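Long-range contacts in putative aminopeptidase (Leishmania major, PDB 5NTH), which probably acts as a manganese-dependent M17 leucyl aminopeptidase that removes N-terminal residues from peptides, here in complex with the inhibitor actinonin: residues N27-N31 and Y174-A178; R110-Y115 and L450-L455; R280-P284 and V336-K340; V399-E405 and H499-F504. One frame throughout, in Å; residues are numbered along the deposited sequence.

Interaction 1: N27-N31 and Y174-A178; sequences NFKSN and YMKQA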
loop_
_atom_site.group_PDB
_atom_site.type_symbol
_atom_site.label_atom_id
_atom_site.label_comp_id
_atom_site.label_asym_id
_atom_site.label_seq_id
_atom_site.Cartn_x
_atom_site.Cartn_y
_atom_site.Cartn_z
ATOM N N ASN A 27 23.566 1.917 -40.622
ATOM C CA ASN A 27 24.906 1.445 -40.993
ATOM C C ASN A 27 25.646 0.728 -39.871
ATOM O O ASN A 27 26.859 0.527 -39.947
ATOM C CB ASN A 27 25.777 2.613 -41.452
ATOM C CG ASN A 27 25.117 3.430 -42.535
ATOM O OD1 ASN A 27 24.823 4.612 -42.333
ATOM N ND2 ASN A 27 24.860 2.801 -43.690
ATOM N N PHE A 28 24.932 0.319 -38.834
ATOM C CA PHE A 28 25.577 -0.239 -37.658
ATOM C C PHE A 28 26.500 -1.408 -37.983
ATOM O O PHE A 28 26.127 -2.291 -38.739
ATOM C CB PHE A 28 24.515 -0.704 -36.659
ATOM C CG PHE A 28 25.072 -1.050 -35.341
ATOM C CD1 PHE A 28 25.250 -0.081 -34.405
ATOM C CD2 PHE A 28 25.470 -2.335 -35.066
ATOM C CE1 PHE A 28 25.798 -0.391 -33.178
ATOM C CE2 PHE A 28 26.016 -2.666 -33.855
ATOM C CZ PHE A 28 26.189 -1.685 -32.905
ATOM N N LYS A 29 27.693 -1.407 -37.400
ATOM C CA LYS A 29 28.533 -2.593 -37.349
ATOM C C LYS A 29 28.970 -2.872 -35.939
ATOM O O LYS A 29 29.256 -1.957 -35.173
ATOM C CB LYS A 29 29.766 -2.422 -38.223
ATOM C CG LYS A 29 29.395 -2.346 -39.693
ATOM C CD LYS A 29 30.612 -2.296 -40.624
ATOM C CE LYS A 29 30.195 -2.153 -42.099
ATOM N NZ LYS A 29 29.420 -0.895 -42.399
ATOM N N SER A 30 29.083 -4.146 -35.594
ATOM C CA SER A 30 29.611 -4.474 -34.286
ATOM C C SER A 30 31.044 -3.952 -34.193
ATOM O O SER A 30 31.611 -3.443 -35.165
ATOM C CB SER A 30 29.546 -5.982 -33.987
ATOM O OG SER A 30 30.795 -6.637 -34.079
ATOM N N ASN A 31 31.618 -4.074 -33.013
ATOM C CA ASN A 31 33.006 -3.728 -32.830
ATOM C C ASN A 31 33.748 -4.931 -32.361
ATOM O O ASN A 31 34.653 -4.830 -31.530
ATOM C CB ASN A 31 33.152 -2.563 -31.837
ATOM C CG ASN A 31 32.754 -2.931 -30.399
ATOM O OD1 ASN A 31 32.091 -3.971 -30.116
ATOM N ND2 ASN A 31 33.160 -2.064 -29.470
ATOM N N TYR A 174 24.347 9.965 -30.240
ATOM C CA TYR A 174 24.207 8.990 -29.171
ATOM C C TYR A 174 24.959 7.670 -29.474
ATOM O O TYR A 174 24.550 6.606 -29.042
ATOM C CB TYR A 174 22.694 8.746 -28.879
ATOM C CG TYR A 174 21.931 10.016 -28.539
ATOM C CD1 TYR A 174 21.471 10.860 -29.547
ATOM C CD2 TYR A 174 21.686 10.392 -27.209
ATOM C CE1 TYR A 174 20.776 12.038 -29.251
ATOM C CE2 TYR A 174 20.998 11.571 -26.901
ATOM C CZ TYR A 174 20.547 12.398 -27.931
ATOM O OH TYR A 174 19.889 13.581 -27.704
ATOM N N MET A 175 26.062 7.743 -30.205
ATOM C CA MET A 175 26.737 6.555 -30.679
ATOM C C MET A 175 28.192 6.589 -30.287
ATOM O O MET A 175 28.917 7.439 -30.757
ATOM C CB MET A 175 26.671 6.515 -32.189
ATOM C CG MET A 175 27.489 5.410 -32.826
ATOM S SD MET A 175 26.759 3.815 -32.435
ATOM C CE MET A 175 27.423 2.835 -33.797
ATOM N N LYS A 176 28.616 5.626 -29.481
ATOM C CA LYS A 176 29.991 5.501 -29.067
ATOM C C LYS A 176 30.482 4.076 -29.296
ATOM O O LYS A 176 29.875 3.133 -28.854
ATOM C CB LYS A 176 30.106 5.844 -27.605
ATOM C CG LYS A 176 31.519 5.981 -27.074
ATOM C CD LYS A 176 31.435 6.317 -25.592
ATOM C CE LYS A 176 32.614 5.809 -24.787
ATOM N NZ LYS A 176 33.607 6.892 -24.556
ATOM N N GLN A 177 31.591 3.957 -30.009
ATOM C CA GLN A 177 32.264 2.689 -30.310
ATOM C C GLN A 177 33.765 2.995 -30.329
ATOM O O GLN A 177 34.416 3.063 -31.375
ATOM C CB GLN A 177 31.780 2.103 -31.636
ATOM C CG GLN A 177 30.423 1.431 -31.496
ATOM C CD GLN A 177 30.167 0.395 -32.580
ATOM O OE1 GLN A 177 30.398 0.652 -33.765
ATOM N NE2 GLN A 177 29.666 -0.781 -32.175
ATOM N N ALA A 178 34.254 3.239 -29.123
ATOM C CA ALA A 178 35.534 3.876 -28.883
ATOM C C ALA A 178 36.610 2.840 -28.921
ATOM O O ALA A 178 37.728 3.113 -29.337
ATOM C CB ALA A 178 35.531 4.559 -27.517
#

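Interaction 2: R110-Y115 and L450-L455; sequences RTNCPY and LQSGDL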
loop_
_atom_site.group_PDB
_atom_site.type_symbol
_atom_site.label_atom_id
_atom_site.label_comp_id
_atom_site.label_asym_id
_atom_site.label_seq_id
_atom_site.Cartn_x
_atom_site.Cartn_y
_atom_site.Cartn_z
ATOM N N ARG A 110 21.862 -28.865 -16.096
ATOM C CA ARG A 110 21.276 -29.307 -17.355
ATOM C C ARG A 110 20.588 -28.147 -18.133
ATOM O O ARG A 110 20.510 -28.195 -19.375
ATOM C CB ARG A 110 20.298 -30.495 -17.097
ATOM C CG ARG A 110 18.803 -30.151 -17.124
ATOM C CD ARG A 110 17.844 -31.245 -16.639
ATOM N NE ARG A 110 18.047 -31.478 -15.221
ATOM C CZ ARG A 110 17.146 -31.400 -14.239
ATOM N NH1 ARG A 110 15.862 -31.134 -14.445
ATOM N NH2 ARG A 110 17.574 -31.619 -12.994
ATOM N N THR A 111 20.074 -27.140 -17.391
ATOM C CA THR A 111 19.302 -26.006 -17.963
ATOM C C THR A 111 20.125 -24.801 -18.403
ATOM O O THR A 111 19.551 -23.783 -18.793
ATOM C CB THR A 111 18.294 -25.425 -16.952
ATOM O OG1 THR A 111 19.003 -24.917 -15.810
ATOM C CG2 THR A 111 17.266 -26.468 -16.521
ATOM N N ASN A 112 21.449 -24.917 -18.326
ATOM C CA ASN A 112 22.351 -23.844 -18.647
ATOM C C ASN A 112 23.252 -24.260 -19.786
ATOM O O ASN A 112 23.440 -25.439 -20.077
ATOM C CB ASN A 112 23.198 -23.468 -17.418
ATOM C CG ASN A 112 23.900 -22.105 -17.544
ATOM O OD1 ASN A 112 23.810 -21.410 -18.574
ATOM N ND2 ASN A 112 24.607 -21.719 -16.486
ATOM N N CYS A 113 23.803 -23.248 -20.424
ATOM C CA CYS A 113 24.649 -23.420 -21.552
ATOM C C CYS A 113 25.952 -24.031 -21.085
ATOM O O CYS A 113 26.638 -23.447 -20.252
ATOM C CB CYS A 113 24.880 -22.056 -22.179
ATOM S SG CYS A 113 26.312 -22.019 -23.239
ATOM N N PRO A 114 26.321 -25.192 -21.643
ATOM C CA PRO A 114 27.527 -25.946 -21.196
ATOM C C PRO A 114 28.875 -25.247 -21.442
ATOM O O PRO A 114 29.884 -25.598 -20.831
ATOM C CB PRO A 114 27.462 -27.213 -22.030
ATOM C CG PRO A 114 26.881 -26.713 -23.301
ATOM C CD PRO A 114 25.811 -25.725 -22.912
ATOM N N TYR A 115 28.872 -24.270 -22.344
ATOM C CA TYR A 115 30.035 -23.419 -22.582
ATOM C C TYR A 115 30.145 -22.275 -21.569
ATOM O O TYR A 115 31.146 -21.591 -21.555
ATOM C CB TYR A 115 29.959 -22.816 -23.989
ATOM C CG TYR A 115 29.564 -23.803 -25.064
ATOM C CD1 TYR A 115 30.164 -25.076 -25.131
ATOM C CD2 TYR A 115 28.592 -23.483 -26.001
ATOM C CE1 TYR A 115 29.803 -25.994 -26.102
ATOM C CE2 TYR A 115 28.208 -24.404 -26.976
ATOM C CZ TYR A 115 28.822 -25.658 -27.037
ATOM O OH TYR A 115 28.445 -26.567 -28.011
ATOM N N LEU A 450 20.370 -23.405 -25.210
ATOM C CA LEU A 450 21.600 -23.903 -24.586
ATOM C C LEU A 450 22.803 -23.704 -25.473
ATOM O O LEU A 450 23.900 -23.427 -24.996
ATOM C CB LEU A 450 21.495 -25.389 -24.270
ATOM C CG LEU A 450 20.377 -25.804 -23.336
ATOM C CD1 LEU A 450 20.377 -27.317 -23.104
ATOM C CD2 LEU A 450 20.498 -25.006 -22.034
ATOM N N GLN A 451 22.603 -23.894 -26.768
ATOM C CA GLN A 451 23.672 -23.705 -27.732
ATOM C C GLN A 451 23.974 -22.240 -27.958
ATOM O O GLN A 451 25.099 -21.921 -28.230
ATOM C CB GLN A 451 23.354 -24.370 -29.087
ATOM C CG GLN A 451 23.693 -25.856 -29.194
ATOM C CD GLN A 451 25.173 -26.185 -28.973
ATOM O OE1 GLN A 451 25.490 -26.988 -28.078
ATOM N NE2 GLN A 451 26.087 -25.577 -29.783
ATOM N N SER A 452 22.974 -21.368 -27.871
ATOM C CA SER A 452 23.142 -19.941 -28.169
ATOM C C SER A 452 23.586 -19.102 -26.987
ATOM O O SER A 452 24.016 -17.998 -27.188
ATOM C CB SER A 452 21.830 -19.320 -28.677
ATOM O OG SER A 452 20.876 -19.175 -27.648
ATOM N N GLY A 453 23.416 -19.590 -25.766
ATOM C CA GLY A 453 23.542 -18.761 -24.574
ATOM C C GLY A 453 22.425 -17.749 -24.308
ATOM O O GLY A 453 22.583 -16.888 -23.444
ATOM N N ASP A 454 21.330 -17.818 -25.073
ATOM C CA ASP A 454 20.086 -17.068 -24.816
ATOM C C ASP A 454 19.104 -18.084 -24.205
ATOM O O ASP A 454 18.266 -18.683 -24.892
ATOM C CB ASP A 454 19.475 -16.519 -26.117
ATOM C CG ASP A 454 20.192 -15.287 -26.678
ATOM O OD1 ASP A 454 21.227 -14.844 -26.147
ATOM O OD2 ASP A 454 19.698 -14.732 -27.688
ATOM N N LEU A 455 19.197 -18.253 -22.903
ATOM C CA LEU A 455 18.516 -19.338 -22.231
ATOM C C LEU A 455 16.975 -19.254 -22.223
ATOM O O LEU A 455 16.370 -18.223 -22.487
ATOM C CB LEU A 455 19.050 -19.478 -20.810
ATOM C CG LEU A 455 20.566 -19.534 -20.642
ATOM C CD1 LEU A 455 20.929 -19.660 -19.168
ATOM C CD2 LEU A 455 21.153 -20.686 -21.419
#

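Interaction 3: R280-P284 and V336-K340; sequences RYRNP and VRSMK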
loop_
_atom_site.group_PDB
_atom_site.type_symbol
_atom_site.label_atom_id
_atom_site.label_comp_id
_atom_site.label_asym_id
_atom_site.label_seq_id
_atom_site.Cartn_x
_atom_site.Cartn_y
_atom_site.Cartn_z
ATOM N N ARG A 280 9.797 -9.573 -45.247
ATOM C CA ARG A 280 9.832 -10.983 -45.655
ATOM C C ARG A 280 10.728 -11.232 -46.875
ATOM O O ARG A 280 10.742 -10.437 -47.821
ATOM C CB ARG A 280 8.422 -11.479 -45.934
ATOM C CG ARG A 280 7.711 -10.675 -47.024
ATOM C CD ARG A 280 6.504 -11.400 -47.603
ATOM N NE ARG A 280 6.792 -12.827 -47.903
ATOM C CZ ARG A 280 7.012 -13.376 -49.101
ATOM N NH1 ARG A 280 6.993 -12.653 -50.216
ATOM N NH2 ARG A 280 7.250 -14.681 -49.173
ATOM N N TYR A 281 11.449 -12.352 -46.830
ATOM C CA TYR A 281 12.339 -12.804 -47.902
ATOM C C TYR A 281 11.922 -14.192 -48.335
ATOM O O TYR A 281 11.716 -15.061 -47.468
ATOM C CB TYR A 281 13.777 -12.881 -47.401
ATOM C CG TYR A 281 14.865 -13.034 -48.454
ATOM C CD1 TYR A 281 14.991 -12.137 -49.510
ATOM C CD2 TYR A 281 15.828 -14.033 -48.336
ATOM C CE1 TYR A 281 16.037 -12.258 -50.447
ATOM C CE2 TYR A 281 16.876 -14.180 -49.257
ATOM C CZ TYR A 281 16.984 -13.293 -50.326
ATOM O OH TYR A 281 18.027 -13.437 -51.241
ATOM N N ARG A 282 11.756 -14.365 -49.657
ATOM C CA ARG A 282 11.796 -15.681 -50.293
ATOM C C ARG A 282 13.244 -15.998 -50.622
ATOM O O ARG A 282 13.931 -15.229 -51.315
ATOM C CB ARG A 282 10.965 -15.771 -51.574
ATOM C CG ARG A 282 10.945 -17.198 -52.221
ATOM C CD ARG A 282 9.952 -17.340 -53.386
ATOM N NE ARG A 282 8.795 -16.480 -53.078
ATOM C CZ ARG A 282 7.562 -16.859 -52.708
ATOM N NH1 ARG A 282 6.674 -15.900 -52.408
ATOM N NH2 ARG A 282 7.186 -18.149 -52.659
ATOM N N ASN A 283 13.687 -17.152 -50.133
ATOM C CA ASN A 283 15.041 -17.622 -50.344
ATOM C C ASN A 283 15.138 -18.204 -51.760
ATOM O O ASN A 283 14.439 -19.186 -52.078
ATOM C CB ASN A 283 15.398 -18.661 -49.281
ATOM C CG ASN A 283 16.838 -19.101 -49.356
ATOM O OD1 ASN A 283 17.600 -18.645 -50.216
ATOM N ND2 ASN A 283 17.225 -19.998 -48.453
ATOM N N PRO A 284 15.996 -17.610 -52.615
ATOM C CA PRO A 284 16.104 -18.173 -53.956
ATOM C C PRO A 284 16.757 -19.539 -53.981
ATOM O O PRO A 284 16.461 -20.294 -54.894
ATOM C CB PRO A 284 16.977 -17.167 -54.720
ATOM C CG PRO A 284 17.190 -15.996 -53.811
ATOM C CD PRO A 284 16.919 -16.476 -52.414
ATOM N N VAL A 336 18.898 -13.494 -42.942
ATOM C CA VAL A 336 18.976 -13.070 -44.328
ATOM C C VAL A 336 20.399 -12.770 -44.795
ATOM O O VAL A 336 20.749 -13.060 -45.934
ATOM C CB VAL A 336 18.068 -11.880 -44.597
ATOM C CG1 VAL A 336 18.404 -11.189 -45.918
ATOM C CG2 VAL A 336 16.631 -12.328 -44.595
ATOM N N ARG A 337 21.212 -12.167 -43.941
ATOM C CA ARG A 337 22.589 -11.865 -44.321
ATOM C C ARG A 337 23.362 -13.139 -44.568
ATOM O O ARG A 337 24.212 -13.184 -45.461
ATOM C CB ARG A 337 23.291 -11.048 -43.241
ATOM C CG ARG A 337 23.191 -9.574 -43.519
ATOM C CD ARG A 337 23.639 -8.721 -42.356
ATOM N NE ARG A 337 23.611 -7.290 -42.701
ATOM C CZ ARG A 337 23.711 -6.297 -41.819
ATOM N NH1 ARG A 337 23.848 -6.533 -40.509
ATOM N NH2 ARG A 337 23.653 -5.054 -42.249
ATOM N N SER A 338 23.094 -14.161 -43.755
ATOM C CA SER A 338 23.760 -15.438 -43.898
ATOM C C SER A 338 23.330 -16.114 -45.242
ATOM O O SER A 338 24.155 -16.623 -46.015
ATOM C CB SER A 338 23.474 -16.301 -42.665
ATOM O OG SER A 338 24.092 -17.590 -42.760
ATOM N N MET A 339 22.033 -16.072 -45.524
ATOM C CA MET A 339 21.471 -16.551 -46.792
ATOM C C MET A 339 22.161 -15.943 -48.017
ATOM O O MET A 339 22.460 -16.652 -48.971
ATOM C CB MET A 339 19.953 -16.291 -46.855
ATOM C CG MET A 339 19.165 -17.255 -46.007
ATOM S SD MET A 339 17.387 -17.135 -46.209
ATOM C CE MET A 339 17.094 -15.505 -45.678
ATOM N N LYS A 340 22.420 -14.648 -47.971
ATOM C CA LYS A 340 23.113 -13.950 -49.052
ATOM C C LYS A 340 24.607 -14.270 -49.152
ATOM O O LYS A 340 25.221 -14.011 -50.187
ATOM C CB LYS A 340 22.937 -12.450 -48.880
ATOM C CG LYS A 340 21.499 -12.005 -49.055
ATOM C CD LYS A 340 21.449 -10.513 -49.286
ATOM C CE LYS A 340 20.042 -10.029 -49.584
ATOM N NZ LYS A 340 19.363 -10.781 -50.666
#

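Interaction 4: V399-E405 and H499-F504; sequences VYYATGE and HLSERF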
loop_
_atom_site.group_PDB
_atom_site.type_symbol
_atom_site.label_atom_id
_atom_site.label_comp_id
_atom_site.label_asym_id
_atom_site.label_seq_id
_atom_site.Cartn_x
_atom_site.Cartn_y
_atom_site.Cartn_z
ATOM N N VAL A 399 0.108 -11.834 -34.930
ATOM C CA VAL A 399 0.170 -13.209 -35.320
ATOM C C VAL A 399 -0.908 -13.501 -36.366
ATOM O O VAL A 399 -0.641 -14.245 -37.314
ATOM C CB VAL A 399 0.137 -14.166 -34.131
ATOM C CG1 VAL A 399 1.351 -13.914 -33.246
ATOM C CG2 VAL A 399 -1.175 -14.074 -33.346
ATOM N N TYR A 400 -2.080 -12.870 -36.256
ATOM C CA TYR A 400 -3.101 -13.045 -37.277
ATOM C C TYR A 400 -2.597 -12.544 -38.626
ATOM O O TYR A 400 -2.664 -13.246 -39.621
ATOM C CB TYR A 400 -4.440 -12.397 -36.924
ATOM C CG TYR A 400 -5.454 -12.768 -37.959
ATOM C CD1 TYR A 400 -6.170 -13.973 -37.883
ATOM C CD2 TYR A 400 -5.619 -11.972 -39.096
ATOM C CE1 TYR A 400 -7.076 -14.339 -38.894
ATOM C CE2 TYR A 400 -6.508 -12.325 -40.115
ATOM C CZ TYR A 400 -7.238 -13.504 -40.014
ATOM O OH TYR A 400 -8.093 -13.843 -41.024
ATOM N N TYR A 401 -2.076 -11.338 -38.672
ATOM C CA TYR A 401 -1.437 -10.872 -39.912
ATOM C C TYR A 401 -0.459 -11.878 -40.512
ATOM O O TYR A 401 -0.454 -12.106 -41.707
ATOM C CB TYR A 401 -0.652 -9.583 -39.719
ATOM C CG TYR A 401 -0.050 -9.155 -41.032
ATOM C CD1 TYR A 401 -0.796 -8.411 -41.917
ATOM C CD2 TYR A 401 1.239 -9.558 -41.426
ATOM C CE1 TYR A 401 -0.297 -8.032 -43.152
ATOM C CE2 TYR A 401 1.755 -9.187 -42.670
ATOM C CZ TYR A 401 0.973 -8.413 -43.535
ATOM O OH TYR A 401 1.400 -8.014 -44.789
ATOM N N ALA A 402 0.408 -12.421 -39.679
ATOM C CA ALA A 402 1.506 -13.247 -40.150
ATOM C C ALA A 402 1.002 -14.608 -40.585
ATOM O O ALA A 402 1.564 -15.197 -41.507
ATOM C CB ALA A 402 2.551 -13.400 -39.076
ATOM N N THR A 403 -0.058 -15.095 -39.939
ATOM C CA THR A 403 -0.607 -16.423 -40.262
ATOM C C THR A 403 -1.739 -16.415 -41.246
ATOM O O THR A 403 -1.972 -17.428 -41.864
ATOM C CB THR A 403 -1.120 -17.169 -39.029
ATOM O OG1 THR A 403 -2.131 -16.404 -38.348
ATOM C CG2 THR A 403 0.017 -17.466 -38.129
ATOM N N GLY A 404 -2.445 -15.296 -41.366
ATOM C CA GLY A 404 -3.634 -15.208 -42.206
ATOM C C GLY A 404 -3.686 -14.142 -43.284
ATOM O O GLY A 404 -4.633 -14.105 -44.042
ATOM N N GLU A 405 -2.708 -13.260 -43.368
ATOM C CA GLU A 405 -2.765 -12.185 -44.361
ATOM C C GLU A 405 -1.602 -12.144 -45.371
ATOM O O GLU A 405 -1.637 -11.397 -46.351
ATOM C CB GLU A 405 -2.886 -10.867 -43.614
ATOM C CG GLU A 405 -4.235 -10.698 -42.935
ATOM C CD GLU A 405 -5.352 -10.383 -43.909
ATOM O OE1 GLU A 405 -5.020 -10.057 -45.068
ATOM O OE2 GLU A 405 -6.551 -10.441 -43.516
ATOM N N HIS A 499 -5.418 -15.962 -31.516
ATOM C CA HIS A 499 -5.606 -15.072 -32.668
ATOM C C HIS A 499 -4.915 -15.591 -33.912
ATOM O O HIS A 499 -4.885 -14.914 -34.933
ATOM C CB HIS A 499 -5.251 -13.621 -32.277
ATOM C CG HIS A 499 -6.118 -13.124 -31.152
ATOM N ND1 HIS A 499 -7.424 -12.725 -31.342
ATOM C CD2 HIS A 499 -5.922 -13.116 -29.810
ATOM C CE1 HIS A 499 -7.974 -12.446 -30.173
ATOM N NE2 HIS A 499 -7.084 -12.680 -29.225
ATOM N N LEU A 500 -4.397 -16.815 -33.830
ATOM C CA LEU A 500 -3.776 -17.443 -34.986
ATOM C C LEU A 500 -4.881 -17.833 -35.926
ATOM O O LEU A 500 -5.808 -18.535 -35.529
ATOM C CB LEU A 500 -2.996 -18.710 -34.638
ATOM C CG LEU A 500 -1.936 -18.605 -33.550
ATOM C CD1 LEU A 500 -1.569 -19.987 -33.052
ATOM C CD2 LEU A 500 -0.712 -17.859 -34.036
ATOM N N SER A 501 -4.767 -17.380 -37.165
ATOM C CA SER A 501 -5.621 -17.838 -38.225
ATOM C C SER A 501 -5.774 -19.363 -38.232
ATOM O O SER A 501 -4.832 -20.109 -37.987
ATOM C CB SER A 501 -5.076 -17.390 -39.565
ATOM O OG SER A 501 -5.657 -18.174 -40.587
ATOM N N GLU A 502 -6.997 -19.805 -38.513
ATOM C CA GLU A 502 -7.333 -21.228 -38.514
ATOM C C GLU A 502 -6.640 -21.970 -39.643
ATOM O O GLU A 502 -6.474 -23.154 -39.553
ATOM C CB GLU A 502 -8.851 -21.436 -38.535
ATOM C CG GLU A 502 -9.519 -21.038 -37.212
ATOM C CD GLU A 502 -10.996 -21.460 -37.082
ATOM O OE1 GLU A 502 -11.375 -22.574 -37.581
ATOM O OE2 GLU A 502 -11.779 -20.682 -36.444
ATOM N N ARG A 503 -6.178 -21.268 -40.670
ATOM C CA ARG A 503 -5.409 -21.899 -41.747
ATOM C C ARG A 503 -3.999 -22.339 -41.327
ATOM O O ARG A 503 -3.375 -23.144 -42.003
ATOM C CB ARG A 503 -5.342 -20.979 -42.981
ATOM C CG ARG A 503 -4.225 -19.969 -43.015
ATOM C CD ARG A 503 -4.239 -19.243 -44.342
ATOM N NE ARG A 503 -3.249 -18.164 -44.408
ATOM C CZ ARG A 503 -3.049 -17.363 -45.464
ATOM N NH1 ARG A 503 -3.751 -17.512 -46.578
ATOM N NH2 ARG A 503 -2.138 -16.383 -45.414
ATOM N N PHE A 504 -3.487 -21.784 -40.237
ATOM C CA PHE A 504 -2.157 -22.120 -39.764
ATOM C C PHE A 504 -2.254 -23.337 -38.875
ATOM O O PHE A 504 -3.006 -23.333 -37.930
ATOM C CB PHE A 504 -1.570 -20.948 -38.988
ATOM C CG PHE A 504 -0.370 -21.296 -38.189
ATOM C CD1 PHE A 504 0.839 -21.497 -38.815
ATOM C CD2 PHE A 504 -0.456 -21.432 -36.815
ATOM C CE1 PHE A 504 1.966 -21.844 -38.088
ATOM C CE2 PHE A 504 0.658 -21.759 -36.070
ATOM C CZ PHE A 504 1.884 -21.966 -36.713
#

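Interaction 1: N27-N31 and Y174-A178
F28 opens the contact with M175 and Q177, where two loops run into neighbouring strands of one mixed sheet. Segment 27-31 follows helix 12-26 and leads into strand 32-34. Segment 174-178 leads into strand 181-185, which runs parallel beside strand 32-34. The buried F28 side chain has CG anti to the backbone N (chi1 -169°), which carries the ring toward the other loop. CE1 of F28 lies 3.7 Å from CE of M175, which approaches the ring obliquely. The M175 chain is bent at chi2 (68°), and its terminal methyl does the touching. At K29 the backbone takes over. Its carbonyl O faces the end of the Q177 side chain, while the lysine chain leads away. S30 turns its side chain from the other loop, and its OG bonds to the backbone N of V32. N31 points toward Q177, and the two amide planes are only 10° apart. A backbone hydrogen bond joins N31 to L181, where the strands begin to pair. Helix 203-221 touches F28, S30 and M175, and its Q214 holds OD1 of N31 through NE2.

Interaction 2: R110-Y115 and L450-L455
Y115 and Q451 meet because both side chains leave the backbone with CG anti to the carbonyl carbon (chi1 -45° and -85°). The Q451 chain then folds back at chi2, which brings its amide to the tyrosine hydroxyl. NE2 of Q451 donates to OH of Y115 over 3.1 Å. The bond is bent, with 137° at the hydrogen. The hydroxyl lies close to the amide plane, and the ring stands nearly perpendicular to that plane. P114 covers one face of the ring. CD2 of L450 packs on backbone carbonyls, 3.6 Å from O of T111. The L450 carbonyl O meets CB of C113 at 3.3 Å. From beyond the helix end, L455 places CD1 3.4 Å from OD1 of N112. R110 bonds through NH2 to O of A436 of the third subunit and forms a salt bridge with E442 of that subunit. ND2 of N112 bonds to E464 of the same subunit. S452 OG accepts from N of D454, an ST turn that begins at the last residue of helix 439-452. This is an interdomain contact of the M17 fold, joining an N-terminal domain loop to a helix C-terminus of the catalytic domain beside a subunit interface.

Interaction 3: R280-P284 and V336-K340
Y281 and M339 bury the largest areas in this contact, with K340 next. Y281 extends from strand 275-282 toward helix 323-341. Its CG is anti to the backbone N (chi1 -167°), and the ring reaches the helix. M339 comes to the edge of that ring, its CE near the ring plane and 3.3 Å from CD2 of Y281. SD of M339 also sits at the edge, 5.3 Å from the centroid of the Y281 ring. This is a Met-aromatic contact. The bend at chi3 of M339 (-62°) turns its methyl toward the ring and leaves SD 3.6 Å from ND2 of N283. That amide is already bonded through ND2 to O of I349 and through OD1 to N of N285. K340 is exposed, but its end curls in at chi4. NZ of K340 donates to OH of Y281 over 3.0 Å, so the polar end of the tyrosine is tied to the helix. At the root of the tyrosine, CG2 of V336 lies 4.0 Å from CB of Y281. L243 of helix 229-243 packs against V336. The short strand and helix axes are inclined at 24°. This is helix-on-sheet packing in the mixed alpha/beta sheet of the M17 catalytic domain.

Interaction 4: V399-E405 and H499-F504
T403 and S501 meet at the centre of this contact. OG1 of T403 accepts a hydrogen bond from N of S501 at 3.0 Å. The same hydroxyl donates to O of V399, 2.8 Å away and one turn back in the helix. That carbonyl oxygen also accepts from N of T403. The torsion chi1 of 58° sets OG1 between the backbone N and the carbonyl carbon, within range of both partners, and the two bonds fix the rotation of the side chain. The other branch, CG2, lies over the face of the F504 ring, 4.3 Å from its centroid, in a CH-pi contact.

The T403 carbonyl is used too. NE of R503 donates to it at 2.9 Å in a nearly straight bond (164°). The oxygen lies at the edge of the guanidinium, close to its plane, while G404 packs over one face. CA of G404 also touches CB of S501 at 3.7 Å. Y400 turns a ring edge to O of H499, and CD2 of L500 packs on CB of V399 at 3.8 Å.

Other bonds hold these groups in place. S501 OG accepts from N of R503, an ST turn within the type I beta turn from S501 to F504. R503 NH2 bonds to O of Q406, and H499 ND1 bonds to OG of S378. L413 of strand 412-417 packs against V399, T403 and F504.

The arrangement joins the C-terminal end of helix 391-404 to the loop before strand 508-512, beside the central sheet of the M17 catalytic domain.

In the fold
The four contacts are spread through the chain and do not touch. Interactions 3 and 4 both lie in the catalytic domain, with centres 22 Å apart and nearest atoms about 7 Å apart. Interaction 4 can be placed relative to the metal site, though none of its residues is a ligand. The V399 side chain is about 10 Å from that of K298, a manganese ligand, and its helix begins just after another ligand, E390. Interactions 1, 2 and 3 lie away from the annotated sites. Interaction 1 approaches interaction 3 to about 5 Å at the nearest atoms. Interactions 1 and 4 are on opposite sides of the chain's centre, 37 Å apart between centres. The chain loop closed by interaction 2 encloses interaction 3.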